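Local coordinates for protein protease Do-like 2, chloroplastic (Arabidopsis thaliana, PDB 4FLN) that acts as a chloroplast serine protease that makes the primary cut in the photodamaged D1 protein of plant photosystem II, at residues T75-F79 against G198-P203; L87-H91 against V214-V218. All coordinates share one frame; numbering follows the deposited sequence.

Contact 1: T75-F79 against G198-P203; sequences TGSAF and GNSGGP
T75-F79 and G198-P203 meet in a buried strand-to-loop contact, where S77 and F79 pack on the loop that carries S200, the serine assigned by similarity to the charge relay system. The contact joins the two beta-barrels of this trypsin-like protease. GNSGG is the nucleophile-loop sequence of the Deg/HtrA family.

S77 is the polar centre. Its two backbone bonds rest on one peptide, S200-G201, which is cis as modelled and turns both its C=O and its N-H to S77. S77 N donates to S200 O at 3.1 Å, and G201 N is a weak donor to S77 O. OG lies anti to the carbonyl carbon (chi1 -66°), which turns it to the loop. There it donates to G198 O at 3.0 Å, in the carbonyl plane. Y157 N also bonds S77 OG, so this buried hydroxyl has a partner on each of two chain segments. Within the loop, G202 N bonds N199 O at 3.1 Å and closes the turn over S200 and G201.

F79 supplies the apolar end. P203 CB stands over one ring face, 3.9 Å from the centroid and 10° off the normal, a CH-pi contact. P203 CD also touches F79 CD1, at 3.6 Å. G201 O lies in the ring plane at the edge, 3.4 Å from F79 CE1.

S200 CB points away from T75-F79, and S200 OG bonds P197 O. Strand 72-82 runs between strands 50-57 and 85-88: backbone bonds join G76 to V53, A78 to V51 and F79 to L87. On the loop side, G202 bonds A215 of strand 211-216, while P203 bonds V155 of strand 151-156.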
loop_
_atom_site.group_PDB
_atom_site.type_symbol
_atom_site.label_atom_id
_atom_site.label_comp_id
_atom_site.label_asym_id
_atom_site.label_seq_id
_atom_site.Cartn_x
_atom_site.Cartn_y
_atom_site.Cartn_z
ATOM N N THR B 75 -5.049 23.397 -19.493
ATOM C CA THR B 75 -5.314 24.820 -19.318
ATOM C C THR B 75 -4.283 25.482 -18.407
ATOM O O THR B 75 -3.568 24.801 -17.668
ATOM C CB THR B 75 -6.731 25.072 -18.772
ATOM O OG1 THR B 75 -6.771 24.766 -17.373
ATOM C CG2 THR B 75 -7.741 24.210 -19.502
ATOM N N GLY B 76 -4.216 26.811 -18.463
ATOM C CA GLY B 76 -3.250 27.569 -17.685
ATOM C C GLY B 76 -3.598 29.042 -17.627
ATOM O O GLY B 76 -4.722 29.429 -17.943
ATOM N N SER B 77 -2.646 29.873 -17.210
ATOM C CA SER B 77 -2.905 31.312 -17.153
ATOM C C SER B 77 -1.849 32.169 -17.833
ATOM O O SER B 77 -0.670 31.825 -17.872
ATOM C CB SER B 77 -3.093 31.771 -15.710
ATOM O OG SER B 77 -4.263 31.197 -15.165
ATOM N N ALA B 78 -2.295 33.295 -18.368
ATOM C CA ALA B 78 -1.400 34.282 -18.952
ATOM C C ALA B 78 -1.948 35.683 -18.689
ATOM O O ALA B 78 -3.088 35.832 -18.246
ATOM C CB ALA B 78 -1.221 34.028 -20.443
ATOM N N PHE B 79 -1.136 36.708 -18.933
ATOM C CA PHE B 79 -1.596 38.077 -18.734
ATOM C C PHE B 79 -0.919 39.060 -19.670
ATOM O O PHE B 79 0.168 38.802 -20.177
ATOM C CB PHE B 79 -1.399 38.512 -17.279
ATOM C CG PHE B 79 0.015 38.384 -16.789
ATOM C CD1 PHE B 79 0.495 37.168 -16.323
ATOM C CD2 PHE B 79 0.860 39.482 -16.770
ATOM C CE1 PHE B 79 1.797 37.051 -15.860
ATOM C CE2 PHE B 79 2.164 39.368 -16.307
ATOM C CZ PHE B 79 2.629 38.154 -15.855
ATOM N N GLY B 198 -3.820 25.209 -12.680
ATOM C CA GLY B 198 -4.382 26.065 -13.708
ATOM C C GLY B 198 -4.028 27.527 -13.502
ATOM O O GLY B 198 -4.147 28.332 -14.427
ATOM N N ASN B 199 -3.589 27.875 -12.295
ATOM C CA ASN B 199 -3.315 29.274 -11.966
ATOM C C ASN B 199 -1.969 29.850 -12.398
ATOM O O ASN B 199 -1.837 31.062 -12.512
ATOM C CB ASN B 199 -3.569 29.554 -10.486
ATOM C CG ASN B 199 -4.975 30.013 -10.231
ATOM O OD1 ASN B 199 -5.918 29.532 -10.856
ATOM N ND2 ASN B 199 -5.128 30.972 -9.337
ATOM N N SER B 200 -0.971 29.000 -12.622
ATOM C CA SER B 200 0.245 29.456 -13.293
ATOM C C SER B 200 -0.155 29.406 -14.738
ATOM O O SER B 200 -0.904 28.515 -15.106
ATOM C CB SER B 200 1.414 28.497 -13.033
ATOM O OG SER B 200 1.162 27.204 -13.555
ATOM N N GLY B 201 0.300 30.311 -15.590
ATOM C CA GLY B 201 1.257 31.379 -15.364
ATOM C C GLY B 201 0.685 32.789 -15.226
ATOM O O GLY B 201 1.234 33.724 -15.808
ATOM N N GLY B 202 -0.487 32.940 -14.618
ATOM C CA GLY B 202 -1.010 34.266 -14.345
ATOM C C GLY B 202 -0.131 35.107 -13.422
ATOM O O GLY B 202 0.901 34.640 -12.930
ATOM N N PRO B 203 -0.523 36.372 -13.199
ATOM C CA PRO B 203 0.257 37.366 -12.449
ATOM C C PRO B 203 0.209 37.222 -10.921
ATOM O O PRO B 203 -0.803 36.799 -10.359
ATOM C CB PRO B 203 -0.401 38.688 -12.858
ATOM C CG PRO B 203 -1.842 38.315 -13.045
ATOM C CD PRO B 203 -1.853 36.891 -13.572
#

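Contact 2: L87-H91 against V214-V218; sequences LTNAH and VAFQV
L87 and V214 make the apolar part of this contact, with L87 CG 4.2 Å from V214 CG2. With chi1 at -157°, L87 CG swings away from the backbone N and the side chain crosses that of V214.

The amide of N89 is held from outside the two segments, by D122 O. N89 ND2 is the donor, consistent with this amide orientation. Across the contact the amide makes van der Waals contact: V214 CG1, the other valine branch, lies 3.8 Å from N89 ND2.

L87-H91 belongs to the first barrel of a chymotrypsin-like fold and V214-V218 to the second. The catalytic cleft runs between them. H91 and D122 are charge relay residues by similarity, and D122 OD1 accepts a bond from H91 N.

The rings sit at the cleft end. N89 ND2 lies near the plane of the F216 ring at its edge, 4.2 Å from F216 CD1. H91 ND1 approaches F216 CE1 obliquely, also at 4.2 Å. H91 CE1 comes to 3.4 Å from Q217 O, again oblique to the imidazole. S200 OG, bonded to P197 O, also lies in weak reach of Q217 O.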
loop_
_atom_site.group_PDB
_atom_site.type_symbol
_atom_site.label_atom_id
_atom_site.label_comp_id
_atom_site.label_asym_id
_atom_site.label_seq_id
_atom_site.Cartn_x
_atom_site.Cartn_y
_atom_site.Cartn_z
ATOM N N LEU B 87 2.140 37.116 -21.389
ATOM C CA LEU B 87 3.150 36.392 -20.631
ATOM C C LEU B 87 2.557 35.103 -20.086
ATOM O O LEU B 87 1.407 35.079 -19.666
ATOM C CB LEU B 87 3.637 37.268 -19.476
ATOM C CG LEU B 87 5.007 36.990 -18.868
ATOM C CD1 LEU B 87 5.975 36.535 -19.934
ATOM C CD2 LEU B 87 5.514 38.256 -18.204
ATOM N N THR B 88 3.336 34.032 -20.088
ATOM C CA THR B 88 2.887 32.788 -19.471
ATOM C C THR B 88 4.041 31.875 -19.079
ATOM O O THR B 88 5.198 32.224 -19.243
ATOM C CB THR B 88 1.901 32.021 -20.375
ATOM O OG1 THR B 88 1.250 31.004 -19.606
ATOM C CG2 THR B 88 2.625 31.376 -21.549
ATOM N N ASN B 89 3.721 30.711 -18.530
ATOM C CA ASN B 89 4.740 29.707 -18.282
ATOM C C ASN B 89 5.013 28.953 -19.568
ATOM O O ASN B 89 4.126 28.804 -20.405
ATOM C CB ASN B 89 4.308 28.736 -17.192
ATOM C CG ASN B 89 4.384 29.342 -15.822
ATOM O OD1 ASN B 89 3.408 29.343 -15.072
ATOM N ND2 ASN B 89 5.543 29.878 -15.483
ATOM N N ALA B 90 6.239 28.481 -19.742
ATOM C CA ALA B 90 6.551 27.762 -20.957
ATOM C C ALA B 90 5.847 26.406 -20.951
ATOM O O ALA B 90 5.405 25.925 -21.987
ATOM C CB ALA B 90 8.032 27.617 -21.111
ATOM N N HIS B 91 5.715 25.807 -19.773
ATOM C CA HIS B 91 5.095 24.490 -19.663
ATOM C C HIS B 91 3.615 24.519 -20.053
ATOM O O HIS B 91 3.050 23.499 -20.449
ATOM C CB HIS B 91 5.318 23.862 -18.278
ATOM C CG HIS B 91 4.322 24.284 -17.238
ATOM N ND1 HIS B 91 4.667 25.034 -16.134
ATOM C CD2 HIS B 91 2.994 24.034 -17.119
ATOM C CE1 HIS B 91 3.596 25.237 -15.388
ATOM N NE2 HIS B 91 2.568 24.637 -15.960
ATOM N N VAL B 214 5.555 35.866 -11.956
ATOM C CA VAL B 214 4.613 34.948 -12.591
ATOM C C VAL B 214 4.421 33.736 -11.696
ATOM O O VAL B 214 5.392 33.216 -11.147
ATOM C CB VAL B 214 5.135 34.496 -13.972
ATOM C CG1 VAL B 214 4.278 33.375 -14.554
ATOM C CG2 VAL B 214 5.193 35.675 -14.918
ATOM N N ALA B 215 3.179 33.289 -11.532
ATOM C CA ALA B 215 2.913 32.125 -10.683
ATOM C C ALA B 215 3.434 30.876 -11.363
ATOM O O ALA B 215 3.445 30.799 -12.586
ATOM C CB ALA B 215 1.427 31.984 -10.370
ATOM N N PHE B 216 3.886 29.915 -10.562
ATOM C CA PHE B 216 4.433 28.668 -11.078
ATOM C C PHE B 216 3.949 27.459 -10.277
ATOM O O PHE B 216 4.202 27.363 -9.077
ATOM C CB PHE B 216 5.963 28.740 -11.077
ATOM C CG PHE B 216 6.636 27.440 -11.403
ATOM C CD1 PHE B 216 6.804 27.042 -12.715
ATOM C CD2 PHE B 216 7.116 26.620 -10.390
ATOM C CE1 PHE B 216 7.430 25.841 -13.013
ATOM C CE2 PHE B 216 7.744 25.420 -10.680
ATOM C CZ PHE B 216 7.903 25.032 -11.992
ATOM N N GLN B 217 3.243 26.549 -10.945
ATOM C CA GLN B 217 2.798 25.302 -10.334
ATOM C C GLN B 217 2.834 24.148 -11.337
ATOM O O GLN B 217 2.279 24.252 -12.435
ATOM C CB GLN B 217 1.386 25.467 -9.774
ATOM C CG GLN B 217 0.793 24.204 -9.160
ATOM C CD GLN B 217 1.548 23.734 -7.928
ATOM O OE1 GLN B 217 2.338 22.791 -7.992
ATOM N NE2 GLN B 217 1.306 24.393 -6.797
ATOM N N VAL B 218 3.459 23.043 -10.937
ATOM C CA VAL B 218 3.666 21.884 -11.809
ATOM C C VAL B 218 2.404 21.216 -12.376
ATOM O O VAL B 218 2.183 21.239 -13.587
ATOM C CB VAL B 218 4.530 20.809 -11.115
ATOM C CG1 VAL B 218 3.948 20.453 -9.752
ATOM C CG2 VAL B 218 4.642 19.571 -11.995
#

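How the contacts relate
Both contacts bridge the same two barrels, and their centres lie about 6 Å apart. Contact 1 is the buried one; contact 2 runs from the core at L87 to the more open cleft at H91 and V218. Their first segments lie on adjacent strands, 72-82 and 85-88, linked by a hydrogen bond between S77 O and T88 OG1. Contact 1 combines backbone and hydroxyl bonds to a glycine-rich loop with F79-P203 packing, whereas contact 2 has only van der Waals and ring contacts between its segments. Contact 1 holds S200 and contact 2 holds H91, about 4 Å apart between nearest side-chain atoms.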